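Local structure of cystathionine beta-lyases/cystathionine gamma-synthases (Corynebacterium glutamicum, 5X5H) at residues R77-G82 / F230-I235; M83-I88 / G215-N220; V149-N154 / A296-R301; T160-V165 / Y186-L191. The protein probably catalyses formation of L,L-cystathionine from O-succinyl-L-homoserine and L-cysteine, a pyridoxal-phosphate-dependent step of methionine biosynthesis. All coordinates share one frame; numbering follows the deposited sequence.

Contact 1. Residues R77-G82 / F230-I235. With PLP (pyridoxal-5'-phosphate), chain B.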
# COMPACT_ATOMS: atom_id res chain seq x y z
N ARG A 77 -0.43 14.31 -18.06
CA ARG A 77 0.53 14.33 -16.99
C ARG A 77 -0.16 14.47 -15.66
O ARG A 77 -1.13 15.28 -15.56
CB ARG A 77 1.57 15.42 -17.12
CG ARG A 77 2.40 15.40 -18.45
CD ARG A 77 3.42 14.28 -18.46
NE ARG A 77 4.05 14.20 -19.78
CZ ARG A 77 4.92 13.29 -20.18
NH1 ARG A 77 5.35 12.40 -19.34
NH2 ARG A 77 5.35 13.31 -21.43
N ALA A 78 0.26 13.70 -14.65
CA ALA A 78 -0.34 13.61 -13.34
C ALA A 78 0.42 14.33 -12.32
O ALA A 78 1.63 14.53 -12.32
CB ALA A 78 -0.52 12.18 -12.93
N PHE A 79 -0.33 14.80 -11.30
CA PHE A 79 0.13 15.64 -10.25
C PHE A 79 -0.46 15.20 -8.88
O PHE A 79 -1.45 14.48 -8.86
CB PHE A 79 -0.22 17.13 -10.50
CG PHE A 79 0.42 17.63 -11.79
CD1 PHE A 79 1.72 17.99 -11.82
CD2 PHE A 79 -0.27 17.53 -13.00
CE1 PHE A 79 2.36 18.41 -13.00
CE2 PHE A 79 0.29 17.94 -14.18
CZ PHE A 79 1.62 18.32 -14.18
N SER A 80 0.11 15.75 -7.79
CA SER A 80 -0.25 15.35 -6.47
C SER A 80 -1.71 15.70 -6.09
O SER A 80 -2.22 15.14 -5.11
CB SER A 80 0.59 16.12 -5.43
OG SER A 80 1.91 16.07 -5.70
N SER A 81 -2.33 16.69 -6.76
CA SER A 81 -3.70 17.12 -6.43
C SER A 81 -4.18 17.87 -7.64
O SER A 81 -3.45 18.32 -8.51
CB SER A 81 -3.77 17.93 -5.13
OG SER A 81 -3.07 19.20 -5.38
N GLY A 82 -5.50 18.06 -7.69
CA GLY A 82 -6.14 18.97 -8.66
C GLY A 82 -5.59 20.38 -8.54
O GLY A 82 -5.27 21.04 -9.58
N PHE A 230 8.35 19.10 -17.98
CA PHE A 230 9.40 19.89 -17.43
C PHE A 230 9.01 20.31 -16.05
O PHE A 230 9.79 20.22 -15.09
CB PHE A 230 9.67 21.12 -18.30
CG PHE A 230 10.62 22.09 -17.67
CD1 PHE A 230 11.98 21.82 -17.75
CD2 PHE A 230 10.19 23.14 -16.85
CE1 PHE A 230 12.89 22.67 -17.11
CE2 PHE A 230 11.12 23.96 -16.21
CZ PHE A 230 12.44 23.70 -16.33
N MET A 231 7.77 20.76 -15.87
CA MET A 231 7.37 21.24 -14.57
C MET A 231 7.09 20.11 -13.55
O MET A 231 7.34 20.27 -12.34
CB MET A 231 6.10 22.14 -14.70
CG MET A 231 6.34 23.36 -15.47
SD MET A 231 7.43 24.60 -14.76
CE MET A 231 6.22 25.60 -13.89
N GLN A 232 6.55 19.01 -14.04
CA GLN A 232 6.35 17.84 -13.21
C GLN A 232 7.66 17.51 -12.51
O GLN A 232 7.73 17.32 -11.29
CB GLN A 232 5.87 16.69 -14.14
CG GLN A 232 5.30 15.51 -13.39
CD GLN A 232 4.88 14.46 -14.35
OE1 GLN A 232 5.63 14.11 -15.23
NE2 GLN A 232 3.72 13.87 -14.18
N GLY A 233 8.75 17.38 -13.26
CA GLY A 233 10.05 17.02 -12.77
C GLY A 233 10.74 18.18 -12.09
O GLY A 233 11.47 18.09 -11.07
N GLY A 234 10.55 19.42 -12.51
CA GLY A 234 11.34 20.52 -12.04
C GLY A 234 10.75 21.20 -10.82
O GLY A 234 11.49 21.77 -9.98
N ILE A 235 9.42 21.23 -10.70
CA ILE A 235 8.77 21.72 -9.48
C ILE A 235 8.46 20.48 -8.58
O ILE A 235 8.49 20.56 -7.36
CB ILE A 235 7.47 22.46 -9.77
CG1 ILE A 235 7.50 23.51 -10.89
CG2 ILE A 235 6.75 22.99 -8.53
CD1 ILE A 235 8.50 24.59 -10.71
N1 PLP B . -11.71 21.62 -9.40
C2 PLP B . -12.89 21.22 -8.98
C2A PLP B . -14.05 21.44 -9.90
C3 PLP B . -13.00 20.49 -7.84
O3 PLP B . -14.20 20.02 -7.37
C4 PLP B . -11.88 20.21 -7.04
C4A PLP B . -12.03 19.43 -5.80
C5 PLP B . -10.64 20.78 -7.41
C6 PLP B . -10.62 21.47 -8.61
C5A PLP B . -9.36 20.67 -6.58
O4P PLP B . -8.81 19.31 -6.62
P PLP B . -8.02 18.73 -5.37
O1P PLP B . -8.95 18.78 -4.18
O2P PLP B . -7.69 17.36 -5.92
O3P PLP B . -6.76 19.58 -5.18
O HOH W 1 5.20 11.60 -16.51

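Contact 2. Residues M83-I88 / G215-N220. With PLP (pyridoxal-5'-phosphate), chain B.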
# COMPACT_ATOMS: atom_id res chain seq x y z
N MET A 83 -5.45 20.88 -7.32
CA MET A 83 -4.84 22.16 -7.13
C MET A 83 -3.47 22.28 -7.62
O MET A 83 -3.06 23.29 -8.22
CB MET A 83 -4.88 22.57 -5.67
CG MET A 83 -6.26 22.95 -5.14
SD MET A 83 -7.18 24.19 -6.11
CE MET A 83 -5.89 25.35 -6.47
N ALA A 84 -2.63 21.26 -7.43
CA ALA A 84 -1.24 21.38 -7.90
C ALA A 84 -1.18 21.34 -9.39
O ALA A 84 -0.34 22.02 -10.04
CB ALA A 84 -0.39 20.21 -7.39
N ALA A 85 -2.05 20.56 -10.03
CA ALA A 85 -2.16 20.51 -11.50
C ALA A 85 -2.55 21.91 -12.02
O ALA A 85 -2.07 22.38 -13.04
CB ALA A 85 -3.18 19.45 -11.90
N THR A 86 -3.51 22.55 -11.32
CA THR A 86 -3.98 23.92 -11.71
C THR A 86 -2.80 24.87 -11.58
O THR A 86 -2.55 25.68 -12.50
CB THR A 86 -5.14 24.34 -10.80
OG1 THR A 86 -6.27 23.44 -10.98
CG2 THR A 86 -5.63 25.75 -11.10
N ASP A 87 -2.07 24.83 -10.50
CA ASP A 87 -0.94 25.71 -10.31
C ASP A 87 0.10 25.56 -11.38
O ASP A 87 0.61 26.54 -11.94
CB ASP A 87 -0.36 25.41 -8.94
CG ASP A 87 0.84 26.24 -8.62
OD1 ASP A 87 0.64 27.49 -8.44
OD2 ASP A 87 2.01 25.73 -8.45
N ILE A 88 0.43 24.34 -11.74
CA ILE A 88 1.40 24.09 -12.82
C ILE A 88 0.87 24.61 -14.12
O ILE A 88 1.64 25.29 -14.86
CB ILE A 88 1.69 22.57 -12.95
CG1 ILE A 88 2.46 22.02 -11.74
CG2 ILE A 88 2.51 22.31 -14.22
CD1 ILE A 88 3.77 22.69 -11.42
N GLY A 215 -4.32 15.02 -9.30
CA GLY A 215 -4.72 15.84 -10.45
C GLY A 215 -4.14 15.36 -11.72
O GLY A 215 -3.20 14.53 -11.71
N LEU A 216 -4.69 15.81 -12.84
CA LEU A 216 -4.19 15.39 -14.11
C LEU A 216 -4.53 16.42 -15.15
O LEU A 216 -5.63 17.00 -15.10
CB LEU A 216 -4.73 14.02 -14.42
CG LEU A 216 -3.83 13.01 -15.23
CD1 LEU A 216 -4.06 11.62 -14.81
CD2 LEU A 216 -3.94 13.22 -16.74
N VAL A 217 -3.65 16.66 -16.11
CA VAL A 217 -3.82 17.58 -17.23
C VAL A 217 -3.66 16.82 -18.49
O VAL A 217 -2.67 16.07 -18.62
CB VAL A 217 -2.86 18.73 -17.17
CG1 VAL A 217 -3.11 19.69 -18.34
CG2 VAL A 217 -2.95 19.49 -15.88
N VAL A 218 -4.59 17.01 -19.45
CA VAL A 218 -4.49 16.40 -20.73
C VAL A 218 -4.51 17.45 -21.87
O VAL A 218 -5.09 18.56 -21.70
CB VAL A 218 -5.52 15.34 -21.01
CG1 VAL A 218 -5.48 14.19 -19.98
CG2 VAL A 218 -6.89 15.93 -21.04
N THR A 219 -3.87 17.12 -22.99
CA THR A 219 -3.78 18.01 -24.14
C THR A 219 -3.45 17.24 -25.37
O THR A 219 -2.92 16.17 -25.28
CB THR A 219 -2.73 19.05 -23.80
OG1 THR A 219 -2.64 20.09 -24.86
CG2 THR A 219 -1.34 18.55 -23.65
N ASN A 220 -3.67 17.90 -26.53
CA ASN A 220 -3.10 17.45 -27.80
C ASN A 220 -1.94 18.24 -28.25
O ASN A 220 -1.35 17.92 -29.35
CB ASN A 220 -4.16 17.34 -28.90
CG ASN A 220 -5.16 16.24 -28.66
OD1 ASN A 220 -6.42 16.45 -28.64
ND2 ASN A 220 -4.65 15.08 -28.57
N1 PLP B . -11.71 21.62 -9.40
C2 PLP B . -12.89 21.22 -8.98
C2A PLP B . -14.05 21.44 -9.90
C3 PLP B . -13.00 20.49 -7.84
O3 PLP B . -14.20 20.02 -7.37
C4 PLP B . -11.88 20.21 -7.04
C4A PLP B . -12.03 19.43 -5.80
C5 PLP B . -10.64 20.78 -7.41
C6 PLP B . -10.62 21.47 -8.61
C5A PLP B . -9.36 20.67 -6.58
O4P PLP B . -8.81 19.31 -6.62
P PLP B . -8.02 18.73 -5.37
O1P PLP B . -8.95 18.78 -4.18
O2P PLP B . -7.69 17.36 -5.92
O3P PLP B . -6.76 19.58 -5.18

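Contact 3. Residues V149-N154 / A296-R301. With PLP (pyridoxal-5'-phosphate), chain B.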
# COMPACT_ATOMS: atom_id res chain seq x y z
N VAL A 149 -12.54 27.76 -17.60
CA VAL A 149 -13.95 27.41 -17.58
C VAL A 149 -14.14 26.15 -16.71
O VAL A 149 -13.41 25.15 -16.97
CB VAL A 149 -14.48 27.19 -19.00
CG1 VAL A 149 -15.82 26.47 -19.02
CG2 VAL A 149 -14.59 28.60 -19.71
N GLU A 150 -15.09 26.10 -15.83
CA GLU A 150 -15.57 24.88 -15.21
C GLU A 150 -16.94 24.66 -15.71
O GLU A 150 -17.77 25.58 -15.65
CB GLU A 150 -15.77 24.99 -13.73
CG GLU A 150 -14.65 24.91 -12.92
CD GLU A 150 -14.99 25.05 -11.45
OE1 GLU A 150 -16.08 24.72 -10.92
OE2 GLU A 150 -14.07 25.42 -10.76
N THR A 151 -17.35 23.48 -16.18
CA THR A 151 -18.73 23.24 -16.54
C THR A 151 -19.07 21.76 -16.38
O THR A 151 -18.38 20.92 -16.97
CB THR A 151 -19.03 23.77 -17.95
OG1 THR A 151 -20.42 23.60 -18.26
CG2 THR A 151 -18.27 23.17 -19.09
N PRO A 152 -20.07 21.41 -15.56
CA PRO A 152 -20.84 22.28 -14.70
C PRO A 152 -20.00 22.87 -13.62
O PRO A 152 -19.02 22.23 -13.15
CB PRO A 152 -21.90 21.34 -14.09
CG PRO A 152 -21.96 20.13 -15.03
CD PRO A 152 -20.50 19.99 -15.50
N THR A 153 -20.35 24.06 -13.17
CA THR A 153 -19.58 24.70 -12.10
C THR A 153 -19.80 24.17 -10.72
O THR A 153 -20.87 23.54 -10.41
CB THR A 153 -19.86 26.25 -12.02
OG1 THR A 153 -21.24 26.43 -11.62
CG2 THR A 153 -19.64 26.93 -13.29
N ASN A 154 -18.83 24.33 -9.80
CA ASN A 154 -18.94 23.85 -8.44
C ASN A 154 -19.18 25.07 -7.61
O ASN A 154 -18.24 25.93 -7.57
CB ASN A 154 -17.52 23.29 -8.07
CG ASN A 154 -17.43 22.77 -6.68
OD1 ASN A 154 -18.36 22.87 -5.87
ND2 ASN A 154 -16.28 22.06 -6.38
N ALA A 296 -27.17 19.52 -22.79
CA ALA A 296 -27.63 18.34 -23.48
C ALA A 296 -26.84 18.17 -24.77
O ALA A 296 -26.74 17.05 -25.17
CB ALA A 296 -29.13 18.53 -23.73
N LYS A 297 -26.29 19.23 -25.36
CA LYS A 297 -25.46 19.07 -26.57
C LYS A 297 -24.08 18.59 -26.28
O LYS A 297 -23.54 17.83 -27.08
CB LYS A 297 -25.45 20.27 -27.50
CG LYS A 297 -24.97 21.58 -26.98
CD LYS A 297 -24.86 22.60 -28.14
CE LYS A 297 -23.96 23.76 -27.76
NZ LYS A 297 -24.42 25.06 -28.35
N GLN A 298 -23.51 18.96 -25.14
CA GLN A 298 -22.08 18.71 -24.94
C GLN A 298 -21.87 17.63 -23.88
O GLN A 298 -20.69 17.21 -23.74
CB GLN A 298 -21.35 19.99 -24.59
CG GLN A 298 -21.63 20.65 -23.33
CD GLN A 298 -20.98 22.03 -23.13
OE1 GLN A 298 -20.52 22.70 -24.10
NE2 GLN A 298 -21.01 22.48 -21.91
N MET A 299 -22.87 17.16 -23.13
CA MET A 299 -22.72 16.17 -22.09
C MET A 299 -23.53 14.92 -22.47
O MET A 299 -24.72 15.03 -22.92
CB MET A 299 -23.23 16.64 -20.78
CG MET A 299 -22.58 17.93 -20.23
SD MET A 299 -23.16 18.48 -18.64
CE MET A 299 -22.47 17.15 -17.59
N LYS A 300 -22.99 13.70 -22.27
CA LYS A 300 -23.68 12.49 -22.52
C LYS A 300 -24.83 12.26 -21.56
O LYS A 300 -25.89 11.74 -21.96
CB LYS A 300 -22.71 11.30 -22.41
CG LYS A 300 -23.25 9.90 -22.66
CD LYS A 300 -22.25 8.77 -22.40
CE LYS A 300 -22.82 7.52 -23.08
NZ LYS A 300 -22.00 6.36 -22.66
N ARG A 301 -24.61 12.63 -20.30
CA ARG A 301 -25.60 12.59 -19.25
C ARG A 301 -25.30 13.81 -18.38
O ARG A 301 -24.33 14.48 -18.56
CB ARG A 301 -25.60 11.30 -18.43
CG ARG A 301 -25.76 10.10 -19.37
CD ARG A 301 -26.10 8.82 -18.73
NE ARG A 301 -27.37 8.92 -17.98
CZ ARG A 301 -27.72 8.05 -17.10
NH1 ARG A 301 -26.99 7.01 -16.83
NH2 ARG A 301 -28.84 8.25 -16.45
N1 PLP B . -11.71 21.62 -9.40
C2 PLP B . -12.89 21.22 -8.98
C2A PLP B . -14.05 21.44 -9.90
C3 PLP B . -13.00 20.49 -7.84
O3 PLP B . -14.20 20.02 -7.37
C4 PLP B . -11.88 20.21 -7.04
C4A PLP B . -12.03 19.43 -5.80
C5 PLP B . -10.64 20.78 -7.41
C6 PLP B . -10.62 21.47 -8.61
C5A PLP B . -9.36 20.67 -6.58
O4P PLP B . -8.81 19.31 -6.62
P PLP B . -8.02 18.73 -5.37
O1P PLP B . -8.95 18.78 -4.18
O2P PLP B . -7.69 17.36 -5.92
O3P PLP B . -6.76 19.58 -5.18
O HOH W 2 -21.19 21.07 -19.20

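Contact 4. Residues T160-V165 / Y186-L191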
# COMPACT_ATOMS: atom_id res chain seq x y z
N THR A 160 -21.36 26.26 -19.36
CA THR A 160 -20.74 27.08 -20.38
C THR A 160 -20.70 26.36 -21.65
O THR A 160 -20.33 25.15 -21.70
CB THR A 160 -19.29 27.38 -19.94
OG1 THR A 160 -19.32 28.20 -18.78
CG2 THR A 160 -18.50 28.17 -20.97
N ASP A 161 -20.93 27.03 -22.80
CA ASP A 161 -20.86 26.48 -24.10
C ASP A 161 -19.40 26.43 -24.53
O ASP A 161 -18.81 27.44 -24.93
CB ASP A 161 -21.71 27.35 -25.08
CG ASP A 161 -21.83 26.76 -26.43
OD1 ASP A 161 -20.96 26.07 -26.97
OD2 ASP A 161 -22.92 27.11 -27.10
N ILE A 162 -18.82 25.22 -24.38
CA ILE A 162 -17.35 25.11 -24.59
C ILE A 162 -16.95 25.52 -26.03
O ILE A 162 -15.96 26.25 -26.19
CB ILE A 162 -16.89 23.67 -24.27
CG1 ILE A 162 -17.08 23.36 -22.80
CG2 ILE A 162 -15.40 23.51 -24.58
CD1 ILE A 162 -17.09 21.89 -22.45
N GLU A 163 -17.66 25.03 -27.02
CA GLU A 163 -17.31 25.25 -28.44
C GLU A 163 -17.42 26.76 -28.69
O GLU A 163 -16.57 27.34 -29.36
CB GLU A 163 -18.24 24.44 -29.33
CG GLU A 163 -17.84 24.56 -30.80
CD GLU A 163 -18.72 23.75 -31.73
OE1 GLU A 163 -19.51 22.90 -31.26
OE2 GLU A 163 -18.56 23.91 -32.94
N ALA A 164 -18.45 27.41 -28.16
CA ALA A 164 -18.59 28.80 -28.39
C ALA A 164 -17.50 29.65 -27.78
O ALA A 164 -17.02 30.59 -28.40
CB ALA A 164 -19.92 29.31 -27.90
N VAL A 165 -17.08 29.36 -26.54
CA VAL A 165 -16.02 30.02 -25.94
C VAL A 165 -14.69 29.72 -26.61
O VAL A 165 -13.92 30.64 -26.77
CB VAL A 165 -15.98 29.73 -24.39
CG1 VAL A 165 -14.70 30.19 -23.78
CG2 VAL A 165 -17.26 30.27 -23.72
N TYR A 186 -16.12 10.56 -19.07
CA TYR A 186 -17.22 9.71 -19.51
C TYR A 186 -18.40 10.52 -20.02
O TYR A 186 -19.12 10.11 -20.92
CB TYR A 186 -17.70 8.83 -18.37
CG TYR A 186 -18.78 7.85 -18.76
CD1 TYR A 186 -18.53 6.93 -19.78
CD2 TYR A 186 -19.99 7.83 -18.15
CE1 TYR A 186 -19.50 5.98 -20.12
CE2 TYR A 186 -20.95 6.92 -18.49
CZ TYR A 186 -20.66 5.98 -19.42
OH TYR A 186 -21.69 5.04 -19.77
N LEU A 187 -18.58 11.73 -19.46
CA LEU A 187 -19.76 12.58 -19.85
C LEU A 187 -19.40 13.69 -20.78
O LEU A 187 -20.29 14.19 -21.51
CB LEU A 187 -20.47 13.12 -18.62
CG LEU A 187 -20.95 12.03 -17.63
CD1 LEU A 187 -21.71 12.75 -16.49
CD2 LEU A 187 -21.81 10.99 -18.29
N GLN A 188 -18.17 14.14 -20.82
CA GLN A 188 -17.86 15.33 -21.58
C GLN A 188 -16.39 15.36 -21.98
O GLN A 188 -15.52 14.94 -21.18
CB GLN A 188 -18.12 16.56 -20.73
CG GLN A 188 -17.91 17.95 -21.36
CD GLN A 188 -18.41 19.08 -20.44
OE1 GLN A 188 -19.53 19.63 -20.68
NE2 GLN A 188 -17.72 19.38 -19.38
N GLN A 189 -16.06 15.72 -23.23
CA GLN A 189 -14.71 15.68 -23.74
C GLN A 189 -14.37 17.05 -24.34
O GLN A 189 -14.49 17.26 -25.55
CB GLN A 189 -14.51 14.52 -24.72
CG GLN A 189 -14.75 13.15 -24.13
CD GLN A 189 -14.74 12.05 -25.11
OE1 GLN A 189 -15.50 12.09 -26.09
NE2 GLN A 189 -13.98 10.98 -24.84
N PRO A 190 -13.98 17.98 -23.49
CA PRO A 190 -13.76 19.37 -23.97
C PRO A 190 -12.76 19.52 -25.07
O PRO A 190 -12.86 20.48 -25.86
CB PRO A 190 -13.35 20.14 -22.73
CG PRO A 190 -13.92 19.32 -21.62
CD PRO A 190 -13.85 17.85 -22.05
N LEU A 191 -11.75 18.69 -25.19
CA LEU A 191 -10.80 18.83 -26.32
C LEU A 191 -11.51 18.69 -27.63
O LEU A 191 -11.10 19.36 -28.58
CB LEU A 191 -9.62 17.88 -26.21
CG LEU A 191 -8.74 17.96 -25.01
CD1 LEU A 191 -7.76 16.78 -25.03
CD2 LEU A 191 -8.11 19.30 -24.82

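Contact 1. Residues R77-G82 / F230-I235
Gln232 lays the aliphatic part of its side chain against the ring of Phe79, with CB of Gln232 4.1 Å from CE1 of Phe79 and the ring and amide planes 47° apart. Its CG stands opposite the backbone N (chi1 -166°), and the extended chain beyond carries the amide from the helix down to the strand. There NE2 of Gln232 donates a nearly straight bond to Ala78 O, 2.9 Å long; the donor lies in the carbonyl plane, on a lone pair. The same NE2 also binds Glu64 OE2, a carboxylate oxygen that accepts from Ala78 N as well, so one acid ties strand and glutamine together and sets which way round the amide lies. A water lies 2.9 Å from OE1 of Gln232 and links it to Arg77 NH1, whose N-H it accepts in the guanidinium plane. NH2 of Arg77 forms a salt bridge with Asp225, on the same helix as Gln232.

This is an edge of the large domain of a fold type I PLP enzyme: within the chain, strand 75-79 ends the seven-stranded sheet, and helix 222-235 packs on it, the short axes 9.4 Å apart and inclined at 32°. Past the strand the backbone turns into helix 82-93. Ser81 is the N-cap, its OG accepting from Ala84 N, and Gly82 N gives a 2.9 Å hydrogen bond to PLP O2P. Ser80 OG meets Ser80 OG of the second subunit.

Contact 2. Residues M83-I88 / G215-N220
Ala85 presses its methyl group onto the strand: CB of Ala85 sits 4.0 Å from CG2 of Val217, 4.1 Å from the backbone N of Leu216 and 4.2 Å from CA of Gly215. The valine offers CG2 because CG1 takes the place opposite the backbone N (chi1 -179°), leaving CG2 to face the helix. At Gly215 no side chain stands in the way, and the backbones close to 5.4 Å between CA of Ala85 and CA of Gly215. The side chains that meet are all apolar, and Leu199 of the next strand touches both Ala85 and Val217.

Helix 82-93 packs on strand 215-219 of the large domain's sheet, the axes of the two short segments 7.0 Å apart and 39° from parallel, and its N-terminal turn forms the phosphate-binding end typical of fold type I enzymes. Met83 N donates to PLP O3P over 2.8 Å at an angle of 165°, and CG of the same methionine comes to 3.4 Å from PLP O3P. The helix start would probably add a favourable dipole to the grip on the phosphate.

A second shell holds that turn in place. Thr86 OG1 forms a hydrogen bond with Gly82 O, and Tyr107 and Leu113 pack on Met83. Farther along, Asp87 forms salt bridges with Arg91 of its own chain through OD2 and with Arg91 of the second subunit through OD1.

Contact 3. Residues V149-N154 / A296-R301
Pro152 and Met299 make the close half of this contact. The two side chains reach toward each other tip to tip, the terminal methyl CE of Met299 coming to 4.0 Å from CG of Pro152, with the sulfur SD of Met299 at 4.1 Å from the same CG. A turn at the last torsion (chi3 69°) folds that methyl across, so that it lies equally near CD of Pro152. The peptide bond before Pro152 is cis.

Beside it the polar half is looser. Thr151 OG1 and Gln298 NE2 approach from opposite directions but stop 3.9 Å apart, and a water joins them, 2.8 Å from Thr151 OG1 and 3.1 Å from Gln298 NE2. Each group has a firmer partner in Thr160: its N donates to Thr151 OG1, while its O accepts from Gln298 NE2.

Two residues beyond the cis proline the chain reaches the cofactor pocket at Asn154. Glu150 OE1 accepts from Asn154 N over 3.0 Å, and Arg364 holds Asn154 OD1. This leaves Asn154 ND2 to give a weak 3.1 Å hydrogen bond to PLP O3, the phenolic oxygen of the ring, in the active site of a fold type I enzyme.

Contact 4. Residues T160-V165 / Y186-L191
The amide of Gln188 carries the CD1 methyl of Ile162 squarely over one face: CD1 of Ile162 is 3.7 Å from CD of Gln188, 3.8 Å from OE1 and 4.0 Å from NE2 of the same amide. At the nitrogen end NE2 donates to Asn180 OD1 and to Thr151 O, two bonds that fix the rotation of the group and so keep its flat side turned to the isoleucine. The ring of Pro190 receives the same methyl, with CB of Pro190 4.1 Å from CD1 of Ile162, so CD1 sits in the corner formed by the amide face and the proline ring.

Ile162 reaches this seat with a nearly extended second torsion (chi2 161°) that pushes CD1 outward from the helix, while its CG2 branch stays nearer the backbone O of Pro190. Asp161, just before the helix, is its N-cap, and its OD1 accepts from Ala164 N over 3.1 Å, the N-H arriving from above the carboxylate plane. OD2 of Asp161 forms a salt bridge with Lys297 NZ.

Ile162 and Pro190 also lie on Val178 of strand 175-179, so helix 162-167 and the 3-10 turn at 190-191 meet over this strand. Glu71 touches Pro190, and the magnesium site of Glu71 and Leu191 adjoins, with helix 292-298 bordering Gln188 through Gln298.

Overall arrangement
From the N terminus, strand 75-79 opens contact 1 and helix 82-93 opens contact 2; both loops close late, at helix 222-235 and strand 215-219, so contact 2 nests in contact 1. The two touch through strand pairing, binding one flank of the large sheet and the cofactor phosphate. Strand 144-150 then opens contact 3, which crosses both and closes at the end of helix 292-298, which in the chain falls between strands 278-282 and 305-310 of the smaller sheet, thereby joining the two sheet regions. Contact 4 is the shortest loop, nested in all three others. It adjoins contact 3, their centres about 7 Å apart, and meets contact 2 where Leu191 packs on Val218.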